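Local coordinates for mitochondrial RNA-binding protein 1 (Trypanosoma brucei, PDB 2GIA), which binds guide RNA in complex with its partner MRP2 and probably acts as an RNA matchmaker in mitochondrial RNA editing, at residues E14-R19 and G25-V30; P47-V50 and L55-Q58; H71-Y76 and H88-K93; D98-A103 and H107-V112; K111-R114 and R119-D122. All blocks are in the same frame, centred on the assembly; numbering follows the deposited sequence.

Contact 1: E14-R19 and G25-V30; sequences EIHDVR and GTMTRV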
# COMPACT_ATOMS: atom_id res chain seq x y z
N GLU B 14 -2.10 -11.17 17.17
CA GLU B 14 -2.66 -12.24 17.97
C GLU B 14 -4.04 -11.88 18.47
O GLU B 14 -4.34 -10.71 18.69
CB GLU B 14 -1.74 -12.51 19.18
CG GLU B 14 -0.33 -12.94 18.78
CD GLU B 14 0.59 -13.11 20.01
OE1 GLU B 14 1.67 -13.67 19.85
OE2 GLU B 14 0.20 -12.69 21.12
N ILE B 15 -4.88 -12.89 18.61
CA ILE B 15 -6.22 -12.73 19.16
C ILE B 15 -6.22 -13.56 20.45
O ILE B 15 -6.11 -14.78 20.40
CB ILE B 15 -7.26 -13.30 18.22
CG1 ILE B 15 -7.19 -12.51 16.88
CG2 ILE B 15 -8.67 -13.18 18.82
CD1 ILE B 15 -8.15 -13.03 15.82
N HIS B 16 -6.33 -12.89 21.59
CA HIS B 16 -6.37 -13.55 22.89
C HIS B 16 -7.83 -13.64 23.25
O HIS B 16 -8.48 -12.65 23.59
CB HIS B 16 -5.57 -12.74 23.92
CG HIS B 16 -4.10 -12.71 23.65
ND1 HIS B 16 -3.17 -13.27 24.50
CD2 HIS B 16 -3.39 -12.19 22.62
CE1 HIS B 16 -1.95 -13.10 24.01
NE2 HIS B 16 -2.06 -12.44 22.86
N ASP B 17 -8.37 -14.84 23.15
CA ASP B 17 -9.76 -15.07 23.46
C ASP B 17 -9.86 -15.90 24.75
O ASP B 17 -10.09 -17.10 24.72
CB ASP B 17 -10.40 -15.79 22.28
CG ASP B 17 -11.90 -15.97 22.44
OD1 ASP B 17 -12.47 -16.79 21.69
OD2 ASP B 17 -12.48 -15.29 23.31
N VAL B 18 -9.68 -15.25 25.88
CA VAL B 18 -9.74 -15.95 27.17
C VAL B 18 -11.20 -16.07 27.61
O VAL B 18 -11.92 -15.07 27.62
CB VAL B 18 -8.96 -15.14 28.22
CG1 VAL B 18 -9.09 -15.81 29.59
CG2 VAL B 18 -7.52 -15.00 27.81
N ARG B 19 -11.62 -17.29 28.01
CA ARG B 19 -13.00 -17.60 28.43
C ARG B 19 -13.11 -18.10 29.86
O ARG B 19 -12.13 -18.59 30.42
CB ARG B 19 -13.61 -18.70 27.55
CG ARG B 19 -13.55 -18.46 26.05
CD ARG B 19 -14.37 -17.23 25.68
NE ARG B 19 -14.55 -17.14 24.25
CZ ARG B 19 -15.35 -17.93 23.55
NH1 ARG B 19 -16.06 -18.88 24.15
NH2 ARG B 19 -15.39 -17.81 22.24
N GLY B 25 -11.50 -21.34 25.24
CA GLY B 25 -10.52 -20.30 24.99
C GLY B 25 -9.35 -20.67 24.09
O GLY B 25 -8.93 -21.84 24.02
N THR B 26 -8.80 -19.67 23.40
CA THR B 26 -7.67 -19.89 22.50
C THR B 26 -6.88 -18.60 22.34
O THR B 26 -7.39 -17.51 22.60
CB THR B 26 -8.14 -20.22 21.05
OG1 THR B 26 -8.95 -19.12 20.57
CG2 THR B 26 -8.97 -21.51 21.01
N MET B 27 -5.63 -18.75 21.93
CA MET B 27 -4.81 -17.60 21.58
C MET B 27 -4.47 -17.94 20.12
O MET B 27 -3.88 -18.98 19.83
CB MET B 27 -3.53 -17.49 22.43
CG MET B 27 -2.75 -16.16 22.13
SD MET B 27 -1.79 -16.27 20.56
CE MET B 27 -0.34 -17.19 21.14
N THR B 28 -4.84 -17.07 19.16
CA THR B 28 -4.54 -17.40 17.75
C THR B 28 -3.49 -16.42 17.25
O THR B 28 -3.61 -15.23 17.51
CB THR B 28 -5.84 -17.22 16.85
OG1 THR B 28 -6.86 -18.11 17.31
CG2 THR B 28 -5.53 -17.49 15.38
N ARG B 29 -2.49 -16.91 16.56
CA ARG B 29 -1.41 -16.03 16.06
C ARG B 29 -1.26 -16.17 14.56
O ARG B 29 -1.26 -17.29 14.05
CB ARG B 29 -0.05 -16.46 16.71
CG ARG B 29 1.15 -15.59 16.25
CD ARG B 29 2.50 -16.06 16.85
NE ARG B 29 2.48 -15.76 18.28
CZ ARG B 29 2.95 -16.56 19.23
NH1 ARG B 29 2.87 -16.20 20.49
NH2 ARG B 29 3.50 -17.72 18.91
N VAL B 30 -1.14 -15.03 13.86
CA VAL B 30 -0.92 -15.02 12.42
C VAL B 30 0.39 -14.25 12.25
O VAL B 30 0.50 -13.10 12.69
CB VAL B 30 -2.08 -14.29 11.65
CG1 VAL B 30 -1.79 -14.30 10.12
CG2 VAL B 30 -3.42 -15.02 11.93
O HOH W 1 -8.24 -16.80 19.53
O HOH W 2 -11.70 -19.19 21.40
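Charge pairing between Glu14 and Arg29 closes one end of this contact. The side chains lie side by side, and a bend at chi3 (-69°) turns the guanidinium of Arg29 side-on, so that NE and NH1 both grip one oxygen, with NE 2.7 Å from Glu14 OE1. Both donors come from the same face of the carboxylate, and Lys12 adds a salt bridge to that oxygen. Within the strand, His16 NE2 donates to Glu14 OE2 at 2.9 Å.

On the sheet face of Glu14 and Arg29, Met27 CG makes a CH-pi contact over the centre of the His16 ring, 3.7 Å from the centroid; its sulfur reaches back to the Glu14 carboxylate carbon.

The backbones form an antiparallel beta hairpin, strand 12-17 against strand 26-33, at one side of a four-stranded sheet. Ile15 pairs with Thr28 and Asp17 with Thr26 through reciprocal N-H...O bonds; the longest of the four, from Thr26 N to Asp17 O, is 3.2 Å.

On the other face, water 1 links Ile15 O to the hydroxyls of Thr26 and Thr28, the latter also bonded to Gln41; water 2 joins Thr26 OG1 to Asp17 OD1, and Arg19 NE bonds Asp17 OD2.

Contact 2: P47-V50 and L55-Q58; sequences PRKV and LSPQ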
# COMPACT_ATOMS: atom_id res chain seq x y z
N PRO B 47 -8.38 -21.74 34.12
CA PRO B 47 -9.22 -20.55 34.29
C PRO B 47 -8.46 -19.30 33.93
O PRO B 47 -7.24 -19.30 33.94
CB PRO B 47 -9.56 -20.57 35.79
CG PRO B 47 -9.56 -22.02 36.13
CD PRO B 47 -8.38 -22.58 35.34
N ARG B 48 -9.20 -18.24 33.62
CA ARG B 48 -8.65 -16.91 33.35
C ARG B 48 -7.74 -16.54 34.53
O ARG B 48 -8.13 -16.69 35.70
CB ARG B 48 -9.81 -15.92 33.29
CG ARG B 48 -9.43 -14.49 33.01
CD ARG B 48 -10.69 -13.61 33.22
NE ARG B 48 -11.79 -14.08 32.38
CZ ARG B 48 -11.99 -13.69 31.11
NH1 ARG B 48 -11.16 -12.81 30.55
NH2 ARG B 48 -13.00 -14.20 30.41
N LYS B 49 -6.55 -16.02 34.23
CA LYS B 49 -5.62 -15.68 35.30
C LYS B 49 -6.07 -14.43 36.02
O LYS B 49 -6.43 -13.46 35.38
CB LYS B 49 -4.22 -15.42 34.75
CG LYS B 49 -3.39 -16.68 34.57
CD LYS B 49 -1.94 -16.40 34.91
CE LYS B 49 -1.25 -15.85 33.71
NZ LYS B 49 0.17 -15.52 33.97
N VAL B 50 -6.04 -14.46 37.35
CA VAL B 50 -6.43 -13.30 38.13
C VAL B 50 -5.31 -12.76 38.99
O VAL B 50 -5.32 -11.59 39.36
CB VAL B 50 -7.65 -13.59 39.03
CG1 VAL B 50 -8.84 -14.00 38.16
CG2 VAL B 50 -7.31 -14.68 40.04
N LEU B 55 2.79 -17.12 37.45
CA LEU B 55 3.71 -17.02 36.29
C LEU B 55 3.43 -18.14 35.29
O LEU B 55 4.17 -18.33 34.33
CB LEU B 55 5.18 -17.07 36.75
CG LEU B 55 5.69 -15.94 37.66
CD1 LEU B 55 7.22 -16.07 37.93
CD2 LEU B 55 5.38 -14.62 36.99
N SER B 56 2.38 -18.91 35.56
CA SER B 56 2.03 -19.99 34.68
C SER B 56 1.45 -19.33 33.41
O SER B 56 0.93 -18.22 33.46
CB SER B 56 0.99 -20.93 35.34
OG SER B 56 -0.20 -20.26 35.74
N PRO B 57 1.58 -20.01 32.27
CA PRO B 57 1.07 -19.46 31.00
C PRO B 57 -0.44 -19.57 30.89
O PRO B 57 -1.03 -20.54 31.35
CB PRO B 57 1.79 -20.30 29.94
CG PRO B 57 1.98 -21.64 30.63
CD PRO B 57 2.38 -21.22 32.05
N GLN B 58 -1.05 -18.54 30.30
CA GLN B 58 -2.50 -18.55 30.15
C GLN B 58 -2.92 -19.52 29.08
O GLN B 58 -4.05 -20.02 29.12
CB GLN B 58 -3.01 -17.14 29.82
CG GLN B 58 -4.52 -17.06 29.58
CD GLN B 58 -5.35 -17.35 30.82
OE1 GLN B 58 -5.70 -18.50 31.11
NE2 GLN B 58 -5.65 -16.31 31.56
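Lys49 starts toward residues 55-58 with its CG beside the backbone N (chi1 -85°), and bends at chi2 and chi3 carry its ammonium across to Ser56. Gln58 travels the other way: its CG is anti to the backbone N (chi1 177°), and a turn at chi2 brings the amide up to the backbone of residues 47-49. The two side chains therefore slide past each other in opposite directions, each ending against the other's segment.

The polar link is the bond from Lys49 NZ to Ser56 O, 2.9 Å long and running nearly along the C=O axis. The carbonyl of Asp54 accepts from the same ammonium, so two backbone oxygens hold the end of the lysine. The hydroxyl of Ser56 turns to the Asp54 carboxylate instead. Further back along the lysine, CE also lies close to the Ser56 carbonyl, 3.2 Å from Ser56 O.

The Gln58 amide lies against the main chain of Pro47 to Lys49.

All of this lies on the surface, in the long loop between strands 36-43 and 65-68. Gln58 bonds through its backbone to Leu45 and packs on Val18, just past the end of strand 12-17.

Contact 3: H71-Y76 and H88-K93; sequences HVDLAY and HRMETK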
# COMPACT_ATOMS: atom_id res chain seq x y z
N HIS B 71 3.86 -19.23 -0.56
CA HIS B 71 3.73 -17.87 -1.06
C HIS B 71 2.44 -17.70 -1.86
O HIS B 71 1.75 -16.69 -1.73
CB HIS B 71 4.92 -17.51 -1.97
CG HIS B 71 5.05 -16.03 -2.22
ND1 HIS B 71 5.86 -15.52 -3.21
CD2 HIS B 71 4.51 -14.95 -1.58
CE1 HIS B 71 5.82 -14.20 -3.18
NE2 HIS B 71 5.01 -13.83 -2.20
N VAL B 72 2.11 -18.67 -2.70
CA VAL B 72 0.91 -18.52 -3.50
C VAL B 72 -0.39 -18.55 -2.69
O VAL B 72 -1.39 -17.92 -3.06
CB VAL B 72 0.90 -19.57 -4.69
CG1 VAL B 72 0.50 -20.95 -4.21
CG2 VAL B 72 0.01 -19.06 -5.81
N ASP B 73 -0.36 -19.23 -1.55
CA ASP B 73 -1.55 -19.28 -0.68
C ASP B 73 -1.77 -17.89 -0.11
O ASP B 73 -2.91 -17.46 0.07
CB ASP B 73 -1.33 -20.25 0.49
CG ASP B 73 -1.15 -21.70 0.02
OD1 ASP B 73 -1.89 -22.11 -0.89
OD2 ASP B 73 -0.28 -22.40 0.56
N LEU B 74 -0.68 -17.19 0.20
CA LEU B 74 -0.86 -15.82 0.73
C LEU B 74 -1.59 -14.98 -0.33
O LEU B 74 -2.55 -14.23 -0.04
CB LEU B 74 0.51 -15.21 1.08
CG LEU B 74 0.53 -13.71 1.38
CD1 LEU B 74 -0.37 -13.33 2.62
CD2 LEU B 74 2.00 -13.32 1.67
N ALA B 75 -1.17 -15.10 -1.58
CA ALA B 75 -1.83 -14.36 -2.64
C ALA B 75 -3.31 -14.79 -2.77
O ALA B 75 -4.19 -13.95 -2.98
CB ALA B 75 -1.06 -14.59 -3.99
N TYR B 76 -3.59 -16.10 -2.65
CA TYR B 76 -4.97 -16.57 -2.73
C TYR B 76 -5.79 -16.01 -1.60
O TYR B 76 -6.94 -15.65 -1.81
CB TYR B 76 -5.05 -18.12 -2.70
CG TYR B 76 -5.11 -18.71 -4.09
CD1 TYR B 76 -6.21 -18.48 -4.89
CD2 TYR B 76 -4.05 -19.43 -4.62
CE1 TYR B 76 -6.27 -18.96 -6.19
CE2 TYR B 76 -4.09 -19.91 -5.94
CZ TYR B 76 -5.22 -19.67 -6.70
OH TYR B 76 -5.31 -20.14 -7.99
N HIS B 88 -10.56 -20.63 -0.90
CA HIS B 88 -9.29 -21.20 -1.33
C HIS B 88 -9.07 -22.46 -0.48
O HIS B 88 -9.10 -22.38 0.76
CB HIS B 88 -8.12 -20.23 -1.14
CG HIS B 88 -6.78 -20.85 -1.44
ND1 HIS B 88 -6.54 -21.53 -2.62
CD2 HIS B 88 -5.62 -20.87 -0.75
CE1 HIS B 88 -5.29 -21.94 -2.64
NE2 HIS B 88 -4.70 -21.55 -1.52
N ARG B 89 -8.87 -23.61 -1.13
CA ARG B 89 -8.63 -24.85 -0.40
C ARG B 89 -7.14 -25.18 -0.46
O ARG B 89 -6.53 -25.10 -1.50
CB ARG B 89 -9.46 -26.02 -1.01
CG ARG B 89 -9.02 -27.39 -0.45
CD ARG B 89 -10.12 -28.44 -0.57
NE ARG B 89 -11.30 -28.05 0.19
CZ ARG B 89 -12.41 -28.78 0.28
NH1 ARG B 89 -12.48 -29.96 -0.34
NH2 ARG B 89 -13.47 -28.31 0.92
N MET B 90 -6.56 -25.55 0.67
CA MET B 90 -5.15 -25.88 0.71
C MET B 90 -5.01 -27.27 1.28
O MET B 90 -5.51 -27.55 2.36
CB MET B 90 -4.44 -24.87 1.62
CG MET B 90 -4.45 -23.45 1.01
SD MET B 90 -4.09 -22.24 2.27
CE MET B 90 -5.65 -22.06 3.09
N GLU B 91 -4.35 -28.16 0.53
CA GLU B 91 -4.18 -29.53 0.98
C GLU B 91 -2.70 -29.88 0.94
O GLU B 91 -2.01 -29.65 -0.05
CB GLU B 91 -4.96 -30.47 0.08
CG GLU B 91 -6.39 -30.11 -0.03
CD GLU B 91 -7.16 -31.06 -0.91
OE1 GLU B 91 -7.54 -32.15 -0.40
OE2 GLU B 91 -7.39 -30.73 -2.10
N THR B 92 -2.20 -30.36 2.07
CA THR B 92 -0.81 -30.80 2.11
C THR B 92 -0.83 -32.06 2.97
O THR B 92 -1.89 -32.49 3.44
CB THR B 92 0.10 -29.79 2.80
OG1 THR B 92 -0.31 -29.65 4.16
CG2 THR B 92 0.03 -28.43 2.09
N LYS B 93 0.35 -32.64 3.18
CA LYS B 93 0.44 -33.82 4.00
C LYS B 93 0.07 -33.47 5.42
O LYS B 93 -0.43 -34.31 6.17
CB LYS B 93 1.89 -34.36 3.96
CG LYS B 93 2.32 -35.05 5.26
CD LYS B 93 3.73 -34.62 5.72
CE LYS B 93 3.72 -33.68 6.95
NZ LYS B 93 2.99 -34.24 8.16
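Tyr76 and His88 meet where helix 71-81 passes strand 87-91, the two short segments running nearly antiparallel at 160° with their axes 9.6 Å apart at closest approach. The alpha carbons of these two residues are 6.5 Å apart, close enough for the side chains to lie directly on one another.

The rings form an offset stack with centroids 4.2 Å apart and planes only 10° from parallel. The offset leaves Tyr76 CB over the centre of the imidazole, a CH-pi contact 3.4 Å from the His88 ring centroid, while the phenol slides past the ND1 and CE1 side. At the edge of the imidazole, His88 NE2 donates to Asp73 OD1 over 2.9 Å, almost straight at 177° and exactly in the ring plane. Stack and bond together fix the rotation of the imidazole. The same oxygen also takes a salt bridge from Arg70, and Met90 lies along Asp73, with CG 3.5 Å from Asp73 OD1.

The phenol hydroxyl goes on to bond Asp169 of the neighbouring MRP2 chain. This is helix-on-sheet packing with a buried histidine-carboxylate pair at its centre: the helix covers a strand that is outermost, within this chain, in the five-stranded sheet, and residues of the helix, Tyr76 among them, meet the MRP2 chain.

Contact 4: D98-A103 and H107-V112; sequences DFEKSA and HLHGKV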
# COMPACT_ATOMS: atom_id res chain seq x y z
N ASP B 98 -9.67 -24.81 4.32
CA ASP B 98 -10.37 -23.90 3.42
C ASP B 98 -10.36 -22.52 4.06
O ASP B 98 -10.57 -22.39 5.29
CB ASP B 98 -11.87 -24.27 3.27
CG ASP B 98 -12.10 -25.41 2.27
OD1 ASP B 98 -11.11 -25.92 1.72
OD2 ASP B 98 -13.27 -25.79 2.06
N PHE B 99 -10.20 -21.49 3.24
CA PHE B 99 -10.29 -20.13 3.74
C PHE B 99 -11.41 -19.47 2.91
O PHE B 99 -11.34 -19.47 1.66
CB PHE B 99 -8.97 -19.35 3.50
CG PHE B 99 -9.02 -17.92 3.97
CD1 PHE B 99 -9.12 -16.87 3.06
CD2 PHE B 99 -8.91 -17.62 5.35
CE1 PHE B 99 -9.11 -15.52 3.51
CE2 PHE B 99 -8.90 -16.28 5.83
CZ PHE B 99 -8.99 -15.22 4.91
N GLU B 100 -12.42 -18.89 3.58
CA GLU B 100 -13.48 -18.24 2.80
C GLU B 100 -14.00 -17.00 3.50
O GLU B 100 -13.82 -16.82 4.71
CB GLU B 100 -14.63 -19.21 2.54
CG GLU B 100 -15.12 -19.94 3.76
CD GLU B 100 -16.00 -21.15 3.34
OE1 GLU B 100 -15.80 -22.23 3.88
OE2 GLU B 100 -16.89 -21.01 2.48
N LYS B 101 -14.65 -16.13 2.73
CA LYS B 101 -15.17 -14.87 3.27
C LYS B 101 -16.61 -15.09 3.68
O LYS B 101 -17.37 -15.71 2.95
CB LYS B 101 -15.07 -13.75 2.21
CG LYS B 101 -15.45 -12.33 2.72
CD LYS B 101 -14.94 -11.27 1.76
CE LYS B 101 -15.09 -9.85 2.34
NZ LYS B 101 -14.43 -8.92 1.40
N SER B 102 -16.96 -14.64 4.89
CA SER B 102 -18.32 -14.79 5.40
C SER B 102 -18.96 -13.40 5.54
O SER B 102 -18.31 -12.39 5.29
CB SER B 102 -18.30 -15.48 6.75
OG SER B 102 -17.77 -14.61 7.73
N ALA B 103 -20.22 -13.35 5.96
CA ALA B 103 -20.90 -12.07 6.14
C ALA B 103 -20.26 -11.30 7.29
O ALA B 103 -20.19 -10.08 7.23
CB ALA B 103 -22.41 -12.28 6.45
N HIS B 107 -13.35 -17.17 7.63
CA HIS B 107 -13.41 -18.45 8.35
C HIS B 107 -12.32 -19.33 7.75
O HIS B 107 -12.28 -19.54 6.54
CB HIS B 107 -14.80 -19.06 8.10
CG HIS B 107 -15.08 -20.32 8.86
ND1 HIS B 107 -16.16 -21.12 8.58
CD2 HIS B 107 -14.44 -20.89 9.91
CE1 HIS B 107 -16.18 -22.14 9.44
NE2 HIS B 107 -15.14 -22.02 10.25
N LEU B 108 -11.44 -19.85 8.61
CA LEU B 108 -10.34 -20.74 8.15
C LEU B 108 -10.69 -22.06 8.88
O LEU B 108 -10.88 -22.06 10.09
CB LEU B 108 -8.97 -20.21 8.61
CG LEU B 108 -7.78 -21.15 8.38
CD1 LEU B 108 -7.51 -21.32 6.87
CD2 LEU B 108 -6.54 -20.61 9.11
N HIS B 109 -10.80 -23.17 8.15
CA HIS B 109 -11.25 -24.40 8.80
C HIS B 109 -10.90 -25.66 8.03
O HIS B 109 -10.74 -25.62 6.80
CB HIS B 109 -12.77 -24.31 9.03
CG HIS B 109 -13.57 -24.15 7.76
ND1 HIS B 109 -14.04 -25.23 7.03
CD2 HIS B 109 -13.91 -23.05 7.05
CE1 HIS B 109 -14.63 -24.79 5.93
NE2 HIS B 109 -14.57 -23.47 5.91
N GLY B 110 -10.74 -26.76 8.77
CA GLY B 110 -10.44 -28.05 8.15
C GLY B 110 -9.81 -29.02 9.13
O GLY B 110 -10.06 -28.98 10.34
N LYS B 111 -8.91 -29.84 8.60
CA LYS B 111 -8.24 -30.87 9.39
C LYS B 111 -6.77 -30.50 9.60
O LYS B 111 -6.08 -30.15 8.65
CB LYS B 111 -8.34 -32.20 8.63
CG LYS B 111 -9.81 -32.70 8.53
CD LYS B 111 -9.91 -34.12 7.99
CE LYS B 111 -11.36 -34.66 8.10
NZ LYS B 111 -11.88 -34.64 9.53
N VAL B 112 -6.30 -30.60 10.83
CA VAL B 112 -4.90 -30.26 11.14
C VAL B 112 -4.47 -31.20 12.27
O VAL B 112 -5.29 -31.91 12.84
CB VAL B 112 -4.77 -28.83 11.74
CG1 VAL B 112 -5.30 -27.80 10.74
CG2 VAL B 112 -5.60 -28.73 13.06
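Phe99 faces Leu108 across an antiparallel hairpin, the strand axes 4.9 Å apart at closest approach and inclined at 164°. Reciprocal N-H...O bonds tie Asp98 to His109 and Glu100 to His107, on either side of that non-hydrogen-bonded pair.

The polar face carries Asp98, Glu100, His107 and His109. His109 NE2 donates to Glu100 OE1 at 2.7 Å, reaching its anti lone pair from within the ring plane, and the two flat groups lie nearly coplanar, 21° apart. Both residues place CG between the backbone N and the carbonyl carbon (chi1 49° for Glu100), which lets them lean across the strands and meet diagonally. CD2 of His109 sits over the centre of the His107 ring, two residues earlier on the same strand, 3.3 Å above its plane. Asp98 CB makes a CH-pi contact over the face of the His109 ring, 4.2 Å from the centroid, while the Asp98 carboxylate turns to Arg89. His107 sends NE2 to Ser124 on strand 121-128.

On the other face Phe99 and Leu108 cross at about a right angle, with Leu108 CB at the ring edge, 4.2 Å from Phe99 CD2. Phe99 also packs on Leu77 and Val80 of helix 71-81, and Leu108 on Trp123 and Val125.

Beyond His109 the chain turns a corner at Gly110 into strand 111-112. The pattern is that of an amphipathic beta hairpin inside a five-stranded antiparallel sheet: an apolar side turned to the interior and helix 71-81, and a side of acids and histidines.

Contact 5: K111-R114 and R119-D122; sequences KVHR and RMED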
# COMPACT_ATOMS: atom_id res chain seq x y z
N LYS B 111 -8.91 -29.84 8.60
CA LYS B 111 -8.24 -30.87 9.39
C LYS B 111 -6.77 -30.50 9.60
O LYS B 111 -6.08 -30.15 8.65
CB LYS B 111 -8.34 -32.20 8.63
CG LYS B 111 -9.81 -32.70 8.53
CD LYS B 111 -9.91 -34.12 7.99
CE LYS B 111 -11.36 -34.66 8.10
NZ LYS B 111 -11.88 -34.64 9.53
N VAL B 112 -6.30 -30.60 10.83
CA VAL B 112 -4.90 -30.26 11.14
C VAL B 112 -4.47 -31.20 12.27
O VAL B 112 -5.29 -31.91 12.84
CB VAL B 112 -4.77 -28.83 11.74
CG1 VAL B 112 -5.30 -27.80 10.74
CG2 VAL B 112 -5.60 -28.73 13.06
N HIS B 113 -3.21 -31.18 12.64
CA HIS B 113 -2.86 -31.99 13.81
C HIS B 113 -2.15 -31.07 14.79
O HIS B 113 -1.64 -30.02 14.37
CB HIS B 113 -2.01 -33.19 13.40
CG HIS B 113 -0.76 -32.83 12.68
ND1 HIS B 113 0.33 -32.26 13.31
CD2 HIS B 113 -0.40 -32.99 11.38
CE1 HIS B 113 1.31 -32.10 12.43
NE2 HIS B 113 0.89 -32.53 11.25
N ARG B 114 -2.18 -31.38 16.08
CA ARG B 114 -1.47 -30.56 17.06
C ARG B 114 0.02 -30.91 17.08
O ARG B 114 0.46 -31.87 16.41
CB ARG B 114 -2.09 -30.72 18.43
CG ARG B 114 -3.46 -30.09 18.45
CD ARG B 114 -4.16 -30.04 19.78
NE ARG B 114 -5.50 -29.54 19.49
CZ ARG B 114 -5.86 -28.26 19.52
NH1 ARG B 114 -4.97 -27.29 19.88
NH2 ARG B 114 -7.08 -27.94 19.11
N ARG B 119 -2.49 -37.50 15.06
CA ARG B 119 -3.94 -37.65 15.20
C ARG B 119 -4.65 -36.37 14.70
O ARG B 119 -4.66 -35.35 15.39
CB ARG B 119 -4.20 -37.88 16.68
CG ARG B 119 -5.63 -37.93 17.15
CD ARG B 119 -5.58 -37.97 18.68
NE ARG B 119 -4.37 -38.67 19.14
CZ ARG B 119 -3.94 -38.71 20.41
NH1 ARG B 119 -4.61 -38.09 21.37
NH2 ARG B 119 -2.82 -39.37 20.70
N MET B 120 -5.24 -36.43 13.50
CA MET B 120 -5.90 -35.26 12.90
C MET B 120 -7.18 -34.88 13.61
O MET B 120 -7.87 -35.74 14.13
CB MET B 120 -6.26 -35.54 11.44
CG MET B 120 -5.10 -36.00 10.58
SD MET B 120 -3.83 -34.78 10.39
CE MET B 120 -4.68 -33.57 9.25
N GLU B 121 -7.48 -33.58 13.64
CA GLU B 121 -8.72 -33.14 14.28
C GLU B 121 -9.39 -32.03 13.47
O GLU B 121 -8.73 -31.34 12.67
CB GLU B 121 -8.48 -32.66 15.72
CG GLU B 121 -7.60 -31.50 15.91
CD GLU B 121 -7.42 -31.19 17.40
OE1 GLU B 121 -6.62 -31.88 18.07
OE2 GLU B 121 -8.11 -30.28 17.91
N ASP B 122 -10.69 -31.87 13.68
CA ASP B 122 -11.45 -30.84 12.98
C ASP B 122 -11.17 -29.54 13.71
O ASP B 122 -11.21 -29.48 14.93
CB ASP B 122 -12.92 -31.21 12.99
CG ASP B 122 -13.17 -32.52 12.23
OD1 ASP B 122 -13.78 -33.45 12.79
OD2 ASP B 122 -12.73 -32.63 11.06
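Met120 folds back over the start of the opposite segment, its chain bent at chi2 and chi3 (-65° and -73°) to bring CE within 3.7 Å of Lys111 C. On the way its sulfur passes the edge of the His113 imidazole, in the ring plane and 4.0 Å from His113 CD2. That ring is steadied by its own segment, since His113 ND1 donates to Arg114 O.

Two salt bridges flank this packing. Lys111 and Asp122 run side by side in the same direction, and the final bend of the lysine puts NZ 2.7 Å from Asp122 OD2, on the syn side of the carboxylate. Arg114 and Glu121 instead cross at about a right angle. The stronger of their bonds, Arg114 NH2 to Glu121 OE2 at 2.8 Å, lies near the guanidinium plane but comes from above the carboxylate, while that from Arg114 NE to Glu121 OE1 is weak. The two flat groups are 61° apart, so the grip is two-pronged yet twisted. The other guanidinium nitrogen, NH1, bonds the carbonyl of Arg63.

Between the bridges, Val112 and Glu121 form a hydrogen-bonded pair, with Glu121 N 2.9 Å from Val112 O and the return bond slightly longer. The valine side chain turns inward to Ile65 and Val67.

The whole is a beta hairpin joining the short strand 111-112 to strand 121-128, at the edge of the five-stranded sheet, with two salt bridges at the surface.

Overall arrangement
Contact 3 is the buried one, helix against strand, while contacts 1 and 4 are partly buried hairpins and contacts 2 and 5 lie at the surface. Contact 1 belongs to the four-stranded sheet; contacts 3, 4 and 5 all reach the five-stranded sheet, where contacts 4 and 5 share Lys111 and Val112. Strands 87-91 and 96-101 join contacts 3 and 4 directly, with a salt bridge from Arg89 to Asp98. Contact 2 stands about 35 Å from contact 3, centre to centre, yet touches contact 1 through Arg48 and Val18. Imidazole-carboxylate bonds recur in contacts 1, 3 and 4, cross-strand salt bridges appear within contacts 1 and 5, and contact 2 relies on a lysine reaching backbone carbonyls.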